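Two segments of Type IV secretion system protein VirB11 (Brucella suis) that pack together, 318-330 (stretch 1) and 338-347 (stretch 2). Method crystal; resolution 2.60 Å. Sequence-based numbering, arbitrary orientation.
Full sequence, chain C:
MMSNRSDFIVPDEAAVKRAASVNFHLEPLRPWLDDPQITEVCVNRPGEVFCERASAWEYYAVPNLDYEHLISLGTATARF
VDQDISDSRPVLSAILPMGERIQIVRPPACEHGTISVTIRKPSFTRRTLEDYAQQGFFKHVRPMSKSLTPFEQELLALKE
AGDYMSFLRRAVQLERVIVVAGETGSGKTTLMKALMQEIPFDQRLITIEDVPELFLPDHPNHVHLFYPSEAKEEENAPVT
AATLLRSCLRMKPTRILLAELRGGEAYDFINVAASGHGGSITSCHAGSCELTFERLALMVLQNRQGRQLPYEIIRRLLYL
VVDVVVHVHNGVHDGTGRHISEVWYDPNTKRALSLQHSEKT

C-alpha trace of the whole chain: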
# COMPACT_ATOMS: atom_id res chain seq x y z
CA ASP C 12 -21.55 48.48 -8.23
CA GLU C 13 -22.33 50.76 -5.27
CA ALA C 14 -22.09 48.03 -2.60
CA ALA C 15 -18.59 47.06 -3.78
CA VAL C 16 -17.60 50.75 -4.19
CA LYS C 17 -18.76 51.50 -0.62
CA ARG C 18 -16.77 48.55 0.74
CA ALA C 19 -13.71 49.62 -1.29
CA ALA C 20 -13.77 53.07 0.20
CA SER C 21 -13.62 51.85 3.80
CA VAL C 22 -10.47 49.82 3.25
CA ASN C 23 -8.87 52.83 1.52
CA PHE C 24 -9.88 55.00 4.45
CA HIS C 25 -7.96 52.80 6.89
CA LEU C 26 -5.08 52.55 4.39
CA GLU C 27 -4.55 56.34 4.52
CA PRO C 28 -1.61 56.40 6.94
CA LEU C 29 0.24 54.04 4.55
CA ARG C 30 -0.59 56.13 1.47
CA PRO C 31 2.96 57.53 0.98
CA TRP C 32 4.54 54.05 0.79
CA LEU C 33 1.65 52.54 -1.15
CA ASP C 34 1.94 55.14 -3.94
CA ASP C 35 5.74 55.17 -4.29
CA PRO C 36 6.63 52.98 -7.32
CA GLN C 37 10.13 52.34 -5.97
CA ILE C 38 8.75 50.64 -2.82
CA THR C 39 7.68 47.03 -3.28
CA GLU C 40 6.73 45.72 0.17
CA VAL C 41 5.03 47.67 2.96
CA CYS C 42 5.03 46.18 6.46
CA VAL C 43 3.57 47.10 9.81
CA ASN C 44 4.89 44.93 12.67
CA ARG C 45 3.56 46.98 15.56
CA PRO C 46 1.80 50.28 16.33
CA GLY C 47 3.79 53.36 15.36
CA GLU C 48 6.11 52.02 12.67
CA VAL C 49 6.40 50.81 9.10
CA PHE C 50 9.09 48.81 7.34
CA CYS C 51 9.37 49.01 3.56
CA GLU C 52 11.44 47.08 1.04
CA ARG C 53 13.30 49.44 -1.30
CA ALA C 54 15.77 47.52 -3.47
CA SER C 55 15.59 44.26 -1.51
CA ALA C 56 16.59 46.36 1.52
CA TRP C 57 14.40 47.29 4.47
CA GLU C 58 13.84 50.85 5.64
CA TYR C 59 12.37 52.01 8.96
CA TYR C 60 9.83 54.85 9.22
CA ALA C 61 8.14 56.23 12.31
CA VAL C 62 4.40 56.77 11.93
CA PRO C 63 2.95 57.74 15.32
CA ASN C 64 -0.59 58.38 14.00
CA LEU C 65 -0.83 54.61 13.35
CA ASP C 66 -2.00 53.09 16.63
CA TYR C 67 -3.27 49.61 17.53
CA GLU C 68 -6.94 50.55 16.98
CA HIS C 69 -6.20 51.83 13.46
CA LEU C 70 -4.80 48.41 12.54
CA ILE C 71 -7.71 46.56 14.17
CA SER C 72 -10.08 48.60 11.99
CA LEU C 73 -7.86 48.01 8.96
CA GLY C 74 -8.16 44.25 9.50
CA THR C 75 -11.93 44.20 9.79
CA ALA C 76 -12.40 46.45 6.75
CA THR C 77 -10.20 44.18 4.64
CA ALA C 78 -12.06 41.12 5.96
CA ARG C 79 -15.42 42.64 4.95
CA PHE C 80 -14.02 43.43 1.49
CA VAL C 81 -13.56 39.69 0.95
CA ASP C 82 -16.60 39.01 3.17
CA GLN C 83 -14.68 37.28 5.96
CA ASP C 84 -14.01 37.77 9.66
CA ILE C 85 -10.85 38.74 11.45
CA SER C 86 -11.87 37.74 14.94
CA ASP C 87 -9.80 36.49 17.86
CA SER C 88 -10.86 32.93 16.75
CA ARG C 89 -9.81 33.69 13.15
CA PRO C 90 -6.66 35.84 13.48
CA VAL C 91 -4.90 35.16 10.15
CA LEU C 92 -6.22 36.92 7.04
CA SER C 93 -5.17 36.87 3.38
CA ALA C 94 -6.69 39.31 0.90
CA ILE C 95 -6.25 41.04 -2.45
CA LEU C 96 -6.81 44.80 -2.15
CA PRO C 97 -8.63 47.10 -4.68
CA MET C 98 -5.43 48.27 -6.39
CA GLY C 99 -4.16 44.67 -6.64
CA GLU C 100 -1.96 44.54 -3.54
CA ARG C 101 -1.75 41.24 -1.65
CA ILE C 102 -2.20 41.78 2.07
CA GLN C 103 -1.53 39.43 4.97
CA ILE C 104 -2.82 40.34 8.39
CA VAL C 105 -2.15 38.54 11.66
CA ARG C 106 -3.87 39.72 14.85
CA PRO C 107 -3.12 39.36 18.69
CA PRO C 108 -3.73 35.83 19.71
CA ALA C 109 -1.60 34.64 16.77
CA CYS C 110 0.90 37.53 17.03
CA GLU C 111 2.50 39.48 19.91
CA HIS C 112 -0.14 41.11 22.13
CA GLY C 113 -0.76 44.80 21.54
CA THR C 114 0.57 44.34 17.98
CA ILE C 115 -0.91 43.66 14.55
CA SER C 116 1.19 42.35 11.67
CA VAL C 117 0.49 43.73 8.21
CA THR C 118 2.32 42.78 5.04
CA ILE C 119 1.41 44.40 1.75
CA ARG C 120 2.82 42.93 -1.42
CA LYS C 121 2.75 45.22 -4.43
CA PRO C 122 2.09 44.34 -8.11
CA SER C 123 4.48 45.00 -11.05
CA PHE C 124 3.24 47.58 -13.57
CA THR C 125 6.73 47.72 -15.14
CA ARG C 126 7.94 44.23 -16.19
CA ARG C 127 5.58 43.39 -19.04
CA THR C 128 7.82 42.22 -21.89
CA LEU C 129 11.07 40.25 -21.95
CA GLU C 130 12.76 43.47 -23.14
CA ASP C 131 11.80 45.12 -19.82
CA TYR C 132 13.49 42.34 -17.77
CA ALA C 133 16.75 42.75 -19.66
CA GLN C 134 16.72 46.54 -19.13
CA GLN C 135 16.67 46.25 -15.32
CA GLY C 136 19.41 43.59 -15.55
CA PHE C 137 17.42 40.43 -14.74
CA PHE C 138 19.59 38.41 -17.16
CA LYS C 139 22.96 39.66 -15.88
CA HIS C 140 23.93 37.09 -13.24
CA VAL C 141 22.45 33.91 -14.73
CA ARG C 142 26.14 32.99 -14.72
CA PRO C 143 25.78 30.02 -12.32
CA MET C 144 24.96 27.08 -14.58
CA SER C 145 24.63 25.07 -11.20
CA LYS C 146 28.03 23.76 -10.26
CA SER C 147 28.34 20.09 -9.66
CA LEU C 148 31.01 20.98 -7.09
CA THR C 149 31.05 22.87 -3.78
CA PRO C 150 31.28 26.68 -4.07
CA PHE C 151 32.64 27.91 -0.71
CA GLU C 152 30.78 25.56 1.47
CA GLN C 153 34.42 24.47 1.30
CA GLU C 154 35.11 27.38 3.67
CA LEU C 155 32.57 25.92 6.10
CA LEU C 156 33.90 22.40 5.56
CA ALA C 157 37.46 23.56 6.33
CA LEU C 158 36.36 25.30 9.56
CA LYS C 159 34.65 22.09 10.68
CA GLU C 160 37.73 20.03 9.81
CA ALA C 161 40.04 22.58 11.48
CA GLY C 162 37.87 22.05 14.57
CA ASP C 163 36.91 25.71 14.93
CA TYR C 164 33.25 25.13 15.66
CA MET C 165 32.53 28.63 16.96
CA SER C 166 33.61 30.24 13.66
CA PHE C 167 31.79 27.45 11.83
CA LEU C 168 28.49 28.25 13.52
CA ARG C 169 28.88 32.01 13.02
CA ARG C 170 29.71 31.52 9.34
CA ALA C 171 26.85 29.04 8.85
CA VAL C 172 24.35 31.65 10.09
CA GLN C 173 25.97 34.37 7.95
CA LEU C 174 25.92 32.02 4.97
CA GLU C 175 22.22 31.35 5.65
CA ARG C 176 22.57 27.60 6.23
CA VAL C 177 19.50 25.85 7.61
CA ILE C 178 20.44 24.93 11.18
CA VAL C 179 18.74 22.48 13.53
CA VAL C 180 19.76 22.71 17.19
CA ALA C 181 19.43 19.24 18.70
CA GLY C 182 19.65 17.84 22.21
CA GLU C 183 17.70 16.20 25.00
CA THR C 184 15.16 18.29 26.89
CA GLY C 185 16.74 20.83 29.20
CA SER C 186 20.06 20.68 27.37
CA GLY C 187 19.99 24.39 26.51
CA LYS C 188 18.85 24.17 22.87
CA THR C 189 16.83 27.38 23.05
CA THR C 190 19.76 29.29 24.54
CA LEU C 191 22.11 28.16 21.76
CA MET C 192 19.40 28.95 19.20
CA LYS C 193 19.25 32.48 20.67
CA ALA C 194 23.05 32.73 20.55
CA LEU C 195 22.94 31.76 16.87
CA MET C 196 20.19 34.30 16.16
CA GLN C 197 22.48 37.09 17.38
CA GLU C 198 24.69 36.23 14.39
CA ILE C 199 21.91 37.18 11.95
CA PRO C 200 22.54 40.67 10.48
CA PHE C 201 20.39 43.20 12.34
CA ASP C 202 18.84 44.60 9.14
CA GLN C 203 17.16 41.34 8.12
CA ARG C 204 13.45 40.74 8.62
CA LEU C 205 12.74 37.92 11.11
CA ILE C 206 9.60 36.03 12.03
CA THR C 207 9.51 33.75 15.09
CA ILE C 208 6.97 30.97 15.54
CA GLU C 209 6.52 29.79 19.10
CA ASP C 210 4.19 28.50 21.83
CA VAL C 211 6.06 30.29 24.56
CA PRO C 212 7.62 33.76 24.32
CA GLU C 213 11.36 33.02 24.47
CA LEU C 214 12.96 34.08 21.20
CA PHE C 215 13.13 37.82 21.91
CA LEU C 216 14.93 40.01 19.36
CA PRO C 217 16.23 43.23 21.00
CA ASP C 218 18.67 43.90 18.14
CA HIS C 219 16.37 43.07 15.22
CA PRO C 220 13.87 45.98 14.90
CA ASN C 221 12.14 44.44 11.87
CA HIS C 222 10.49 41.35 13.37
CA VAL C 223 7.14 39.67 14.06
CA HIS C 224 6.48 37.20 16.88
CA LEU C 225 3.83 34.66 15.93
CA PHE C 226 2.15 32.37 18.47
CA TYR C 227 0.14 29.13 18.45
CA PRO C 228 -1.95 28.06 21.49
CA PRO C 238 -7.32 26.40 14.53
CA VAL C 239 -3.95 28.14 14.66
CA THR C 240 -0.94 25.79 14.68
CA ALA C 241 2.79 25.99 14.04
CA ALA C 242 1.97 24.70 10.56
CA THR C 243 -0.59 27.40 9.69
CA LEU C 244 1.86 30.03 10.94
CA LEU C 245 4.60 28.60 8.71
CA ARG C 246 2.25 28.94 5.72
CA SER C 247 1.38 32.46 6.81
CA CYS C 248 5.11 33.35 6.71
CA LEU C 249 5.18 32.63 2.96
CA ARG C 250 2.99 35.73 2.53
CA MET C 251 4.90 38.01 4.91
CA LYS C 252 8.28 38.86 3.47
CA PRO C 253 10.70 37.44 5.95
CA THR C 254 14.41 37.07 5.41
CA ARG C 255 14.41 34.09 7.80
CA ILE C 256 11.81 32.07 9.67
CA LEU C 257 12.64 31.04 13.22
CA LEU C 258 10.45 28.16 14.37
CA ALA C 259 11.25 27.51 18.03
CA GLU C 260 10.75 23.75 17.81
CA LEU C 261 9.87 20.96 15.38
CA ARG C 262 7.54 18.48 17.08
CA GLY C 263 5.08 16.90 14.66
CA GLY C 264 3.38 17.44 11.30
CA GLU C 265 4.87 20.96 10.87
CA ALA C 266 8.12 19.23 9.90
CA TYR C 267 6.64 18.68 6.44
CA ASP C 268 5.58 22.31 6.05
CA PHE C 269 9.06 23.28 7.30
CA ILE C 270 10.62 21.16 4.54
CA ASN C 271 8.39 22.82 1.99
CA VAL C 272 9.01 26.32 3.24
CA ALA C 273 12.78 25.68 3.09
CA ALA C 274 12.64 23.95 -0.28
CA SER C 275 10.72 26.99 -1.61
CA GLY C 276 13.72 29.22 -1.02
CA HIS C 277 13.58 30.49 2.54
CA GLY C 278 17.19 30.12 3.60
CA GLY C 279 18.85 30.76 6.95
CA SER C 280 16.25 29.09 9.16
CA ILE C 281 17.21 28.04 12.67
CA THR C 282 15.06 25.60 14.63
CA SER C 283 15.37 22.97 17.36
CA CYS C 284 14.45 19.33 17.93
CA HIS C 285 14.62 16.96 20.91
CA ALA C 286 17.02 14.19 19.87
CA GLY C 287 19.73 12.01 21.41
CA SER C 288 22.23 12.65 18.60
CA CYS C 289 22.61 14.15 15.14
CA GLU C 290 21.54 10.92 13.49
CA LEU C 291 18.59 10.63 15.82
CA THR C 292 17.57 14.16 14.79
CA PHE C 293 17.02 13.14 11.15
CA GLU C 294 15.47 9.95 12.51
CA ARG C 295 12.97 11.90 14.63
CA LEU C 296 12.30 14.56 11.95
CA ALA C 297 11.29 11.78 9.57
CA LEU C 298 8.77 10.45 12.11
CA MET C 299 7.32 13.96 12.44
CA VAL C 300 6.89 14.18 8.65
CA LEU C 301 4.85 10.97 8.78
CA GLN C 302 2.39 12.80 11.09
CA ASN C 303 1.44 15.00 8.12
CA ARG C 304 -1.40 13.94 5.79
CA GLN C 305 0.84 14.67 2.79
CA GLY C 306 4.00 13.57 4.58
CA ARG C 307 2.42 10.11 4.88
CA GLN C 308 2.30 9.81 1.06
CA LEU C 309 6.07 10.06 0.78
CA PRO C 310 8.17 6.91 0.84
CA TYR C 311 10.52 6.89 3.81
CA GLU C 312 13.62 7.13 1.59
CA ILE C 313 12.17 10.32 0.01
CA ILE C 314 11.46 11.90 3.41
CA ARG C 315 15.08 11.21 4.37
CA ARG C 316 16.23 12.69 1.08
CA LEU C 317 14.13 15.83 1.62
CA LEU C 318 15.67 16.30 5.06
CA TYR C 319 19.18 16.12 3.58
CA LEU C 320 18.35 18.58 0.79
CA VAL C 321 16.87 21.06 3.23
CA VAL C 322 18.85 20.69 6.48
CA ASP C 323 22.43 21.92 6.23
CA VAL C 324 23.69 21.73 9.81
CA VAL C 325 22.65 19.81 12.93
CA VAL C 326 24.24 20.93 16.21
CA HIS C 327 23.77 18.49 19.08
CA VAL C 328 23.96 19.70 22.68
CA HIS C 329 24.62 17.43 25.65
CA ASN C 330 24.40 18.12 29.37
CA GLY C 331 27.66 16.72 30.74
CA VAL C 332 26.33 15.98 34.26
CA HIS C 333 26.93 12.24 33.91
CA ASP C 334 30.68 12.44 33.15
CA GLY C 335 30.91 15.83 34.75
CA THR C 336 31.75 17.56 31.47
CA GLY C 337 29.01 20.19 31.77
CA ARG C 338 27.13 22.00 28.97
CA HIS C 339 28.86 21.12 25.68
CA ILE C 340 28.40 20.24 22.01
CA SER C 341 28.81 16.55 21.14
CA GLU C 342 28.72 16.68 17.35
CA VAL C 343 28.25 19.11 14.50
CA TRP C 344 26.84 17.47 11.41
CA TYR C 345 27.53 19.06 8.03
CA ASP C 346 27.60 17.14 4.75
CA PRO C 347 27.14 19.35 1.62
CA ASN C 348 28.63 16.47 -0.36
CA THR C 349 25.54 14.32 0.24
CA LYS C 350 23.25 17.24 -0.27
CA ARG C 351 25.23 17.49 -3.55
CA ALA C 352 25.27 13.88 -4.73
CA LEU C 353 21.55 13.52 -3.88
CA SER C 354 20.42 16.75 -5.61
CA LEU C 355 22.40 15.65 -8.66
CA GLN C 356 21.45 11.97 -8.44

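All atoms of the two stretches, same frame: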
# COMPACT_ATOMS: atom_id res chain seq x y z
N LEU C 318 14.97 15.80 3.89
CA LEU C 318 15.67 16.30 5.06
C LEU C 318 17.12 16.69 4.74
O LEU C 318 17.60 17.73 5.19
CB LEU C 318 15.65 15.27 6.19
CG LEU C 318 14.57 15.30 7.28
CD1 LEU C 318 13.74 16.58 7.24
CD2 LEU C 318 13.68 14.09 7.19
N TYR C 319 17.80 15.85 3.96
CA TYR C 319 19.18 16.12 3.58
C TYR C 319 19.34 17.26 2.59
O TYR C 319 20.37 17.94 2.59
CB TYR C 319 19.86 14.86 3.04
CG TYR C 319 20.13 13.78 4.08
CD1 TYR C 319 19.93 12.43 3.77
CD2 TYR C 319 20.57 14.09 5.37
CE1 TYR C 319 20.16 11.43 4.71
CE2 TYR C 319 20.80 13.10 6.31
CZ TYR C 319 20.60 11.78 5.97
OH TYR C 319 20.83 10.79 6.91
N LEU C 320 18.34 17.48 1.75
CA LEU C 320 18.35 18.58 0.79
C LEU C 320 18.10 19.92 1.45
O LEU C 320 18.54 20.95 0.97
CB LEU C 320 17.32 18.33 -0.30
CG LEU C 320 17.69 17.25 -1.33
CD1 LEU C 320 16.49 16.94 -2.19
CD2 LEU C 320 18.87 17.67 -2.19
N VAL C 321 17.40 19.87 2.58
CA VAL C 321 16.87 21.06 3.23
C VAL C 321 17.68 21.44 4.48
O VAL C 321 17.87 22.62 4.75
CB VAL C 321 15.38 20.82 3.57
CG1 VAL C 321 14.95 21.59 4.81
CG2 VAL C 321 14.53 21.16 2.38
N VAL C 322 18.16 20.44 5.21
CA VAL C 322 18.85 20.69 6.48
C VAL C 322 20.36 20.65 6.28
O VAL C 322 20.91 19.61 5.94
CB VAL C 322 18.45 19.66 7.60
CG1 VAL C 322 19.26 19.88 8.86
CG2 VAL C 322 16.96 19.76 7.92
N ASP C 323 21.00 21.79 6.49
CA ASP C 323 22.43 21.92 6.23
C ASP C 323 23.27 21.49 7.43
O ASP C 323 24.24 20.74 7.28
CB ASP C 323 22.78 23.36 5.84
CG ASP C 323 22.17 23.76 4.52
OD1 ASP C 323 22.37 23.02 3.54
OD2 ASP C 323 21.49 24.81 4.47
N VAL C 324 22.91 21.97 8.61
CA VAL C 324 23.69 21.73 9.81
C VAL C 324 22.80 21.23 10.95
O VAL C 324 21.69 21.72 11.14
CB VAL C 324 24.46 23.00 10.26
CG1 VAL C 324 25.27 22.74 11.52
CG2 VAL C 324 25.36 23.52 9.15
N VAL C 325 23.28 20.23 11.68
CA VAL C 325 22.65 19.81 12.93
C VAL C 325 23.68 19.94 14.05
O VAL C 325 24.73 19.29 14.01
CB VAL C 325 22.12 18.34 12.88
CG1 VAL C 325 21.49 17.94 14.23
CG2 VAL C 325 21.11 18.15 11.76
N VAL C 326 23.38 20.78 15.04
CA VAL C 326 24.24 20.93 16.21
C VAL C 326 23.61 20.22 17.39
O VAL C 326 22.50 20.55 17.79
CB VAL C 326 24.42 22.41 16.62
CG1 VAL C 326 25.65 22.56 17.51
CG2 VAL C 326 24.51 23.31 15.39
N HIS C 327 24.30 19.23 17.94
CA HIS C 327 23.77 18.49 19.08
C HIS C 327 24.38 18.95 20.39
O HIS C 327 25.59 19.00 20.53
CB HIS C 327 23.96 16.99 18.91
CG HIS C 327 23.48 16.18 20.08
ND1 HIS C 327 22.14 16.06 20.40
CD2 HIS C 327 24.15 15.48 21.02
CE1 HIS C 327 22.02 15.31 21.48
NE2 HIS C 327 23.22 14.94 21.88
N VAL C 328 23.52 19.30 21.34
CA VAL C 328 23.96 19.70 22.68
C VAL C 328 23.74 18.59 23.69
O VAL C 328 22.70 17.94 23.70
CB VAL C 328 23.22 20.96 23.19
CG1 VAL C 328 23.91 21.48 24.44
CG2 VAL C 328 23.17 22.04 22.14
N HIS C 329 24.74 18.38 24.55
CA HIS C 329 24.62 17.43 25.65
C HIS C 329 24.90 18.07 27.00
O HIS C 329 25.81 18.88 27.12
CB HIS C 329 25.50 16.21 25.50
CG HIS C 329 25.50 15.32 26.71
ND1 HIS C 329 26.63 15.06 27.45
CD2 HIS C 329 24.49 14.68 27.34
CE1 HIS C 329 26.33 14.26 28.46
NE2 HIS C 329 25.03 14.02 28.42
N ASN C 330 24.12 17.69 28.00
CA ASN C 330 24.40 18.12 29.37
C ASN C 330 25.47 17.22 29.95
O ASN C 330 25.19 16.11 30.28
CB ASN C 330 23.16 18.04 30.27
CG ASN C 330 22.56 19.41 30.58
OD1 ASN C 330 22.78 20.39 29.87
ND2 ASN C 330 21.77 19.48 31.65
N ARG C 338 27.83 21.62 30.21
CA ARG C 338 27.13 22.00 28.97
C ARG C 338 28.08 22.11 27.78
O ARG C 338 28.91 23.02 27.73
CB ARG C 338 26.36 23.32 29.17
N HIS C 339 27.96 21.16 26.84
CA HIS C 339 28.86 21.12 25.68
C HIS C 339 28.18 20.61 24.41
O HIS C 339 27.07 20.07 24.46
CB HIS C 339 30.09 20.29 26.01
CG HIS C 339 29.82 18.83 26.09
ND1 HIS C 339 29.27 18.23 27.21
CD2 HIS C 339 30.00 17.84 25.19
CE1 HIS C 339 29.14 16.93 26.99
NE2 HIS C 339 29.57 16.67 25.77
N ILE C 340 28.86 20.78 23.28
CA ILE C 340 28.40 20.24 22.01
C ILE C 340 29.11 18.92 21.74
O ILE C 340 30.33 18.83 21.84
CB ILE C 340 28.63 21.24 20.86
CG1 ILE C 340 27.91 22.55 21.17
CG2 ILE C 340 28.18 20.64 19.53
CD1 ILE C 340 28.19 23.66 20.17
N SER C 341 28.32 17.90 21.40
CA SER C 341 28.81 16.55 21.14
C SER C 341 29.30 16.40 19.71
O SER C 341 30.36 15.83 19.47
CB SER C 341 27.70 15.53 21.39
OG SER C 341 27.22 15.60 22.72
N GLU C 342 28.50 16.89 18.77
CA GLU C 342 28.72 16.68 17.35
C GLU C 342 28.14 17.85 16.58
O GLU C 342 27.13 18.42 16.97
CB GLU C 342 28.04 15.37 16.92
CG GLU C 342 28.27 14.95 15.46
CD GLU C 342 27.42 13.75 15.03
OE1 GLU C 342 27.40 13.46 13.81
OE2 GLU C 342 26.78 13.10 15.89
N VAL C 343 28.80 18.20 15.49
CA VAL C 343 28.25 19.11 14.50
C VAL C 343 28.21 18.34 13.19
O VAL C 343 29.23 17.87 12.70
CB VAL C 343 29.09 20.39 14.34
CG1 VAL C 343 28.57 21.22 13.19
CG2 VAL C 343 29.09 21.19 15.62
N TRP C 344 27.01 18.19 12.65
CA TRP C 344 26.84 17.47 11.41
C TRP C 344 26.73 18.46 10.26
O TRP C 344 25.94 19.41 10.32
CB TRP C 344 25.61 16.56 11.52
CG TRP C 344 25.34 15.76 10.30
CD1 TRP C 344 25.73 14.47 10.06
CD2 TRP C 344 24.61 16.18 9.14
NE1 TRP C 344 25.30 14.07 8.82
CE2 TRP C 344 24.61 15.10 8.23
CE3 TRP C 344 23.97 17.37 8.77
CZ2 TRP C 344 24.00 15.17 6.98
CZ3 TRP C 344 23.35 17.44 7.52
CH2 TRP C 344 23.37 16.34 6.64
N TYR C 345 27.55 18.25 9.24
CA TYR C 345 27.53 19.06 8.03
C TYR C 345 28.06 18.22 6.88
O TYR C 345 29.20 17.78 6.91
CB TYR C 345 28.37 20.33 8.23
CG TYR C 345 28.46 21.25 7.03
CD1 TYR C 345 27.31 21.78 6.45
CD2 TYR C 345 29.69 21.60 6.50
CE1 TYR C 345 27.40 22.64 5.35
CE2 TYR C 345 29.79 22.45 5.41
CZ TYR C 345 28.65 22.97 4.84
OH TYR C 345 28.75 23.81 3.76
N ASP C 346 27.22 17.97 5.88
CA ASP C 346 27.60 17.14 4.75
C ASP C 346 27.05 17.64 3.40
O ASP C 346 26.14 17.03 2.84
CB ASP C 346 27.18 15.68 5.02
CG ASP C 346 27.87 14.68 4.10
OD1 ASP C 346 28.81 15.05 3.36
OD2 ASP C 346 27.46 13.51 4.14
N PRO C 347 27.61 18.75 2.88
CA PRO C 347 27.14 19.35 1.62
C PRO C 347 27.38 18.42 0.43
O PRO C 347 26.73 18.55 -0.61
CB PRO C 347 27.97 20.62 1.49
CG PRO C 347 29.17 20.38 2.32
CD PRO C 347 28.74 19.50 3.45

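Stretch 1 leaves a helix and becomes a strand, and stretch 2 lies beside that strand in the antiparallel sense. The two strand axes approach to 4.5 Å, and together the stretches bury 792 Å².

The helical part takes little part in the contact. Leu318, Leu320 and Val321 do not reach stretch 2. Tyr319 does, because the end of its side chain comes nearer than its CA-to-CB bond, which points sideways, would suggest. Its CD2 lies 3.8 Å from CH2 of Trp344. The Tyr319 ring and the six-membered ring of Trp344 are near parallel, with planes at 25°, but their centroids are 5.8 Å apart. The rings are slid apart and barely overlap.

Val322 is the first residue to leave helical phi/psi. Its carbonyl O sits at the edge of the indole, 3.6 Å from Trp344 CZ3. The next carbonyl, Asp323 O, meets two aromatic residues, lying 3.4 Å from Trp344 CZ3 and 3.3 Å from Tyr345 CD1. The Asp323 carboxylate is satisfied elsewhere in the structure. Trp344 thus reaches back past the start of the strand, and it has the largest covered area of any residue here, 124 Å².

The strand begins at Val324. Its CA donates a CA-H...O contact to Trp344 O at 3.3 Å. Its side chain shares a face of the sheet with Val343 and Tyr345: CG1 is 4.0 Å from Val343 CG1, and CG2 is 3.8 Å from Tyr345 CD1.

Val325 pairs with Trp344 through two backbone hydrogen bonds. Val325 N donates to Trp344 O at 3.1 Å, and Trp344 N donates to Val325 O at 2.9 Å with an almost straight angle of 178°. The two side chains lie on the same face, with Val325 CB 4.1 Å from Trp344 CB.

Val326 is on the other face, opposite Val343. Its CG1 packs 3.8 Å from Ile340 CG2 and 4.2 Å from Val343 CG2, extending the apolar patch begun by Val324.

At His327 the register shifts. His327 N donates to Glu342 O at 3.1 Å, but the bond to His327 O comes from Ser341 N, also at 3.1 Å. Ser341 has phi/psi of -84/-46, unlike its extended neighbours, and its CA-to-CB bond points toward stretch 1. Ser341 OG lies at the edge of the His327 ring, 3.5 Å from CD2 of His327.

Beyond this irregularity, Val328 pairs with Ile340, their CA atoms 4.5 Å apart. Val328 CG1 touches His339 O at 3.5 Å.

His329 and His339 restore a regular hydrogen-bonded pair. His329 N donates to His339 O at 2.9 Å, and His339 N donates to His329 O at 3.1 Å. Their side chains also meet: His329 ND1 is 3.2 Å from His339 CE1, with ring planes at 86°. Ser341 OG lies 3.3 Å from His329 CB.

Asn330 ends the stretch opposite Arg338, whose side chain is not modelled beyond CB.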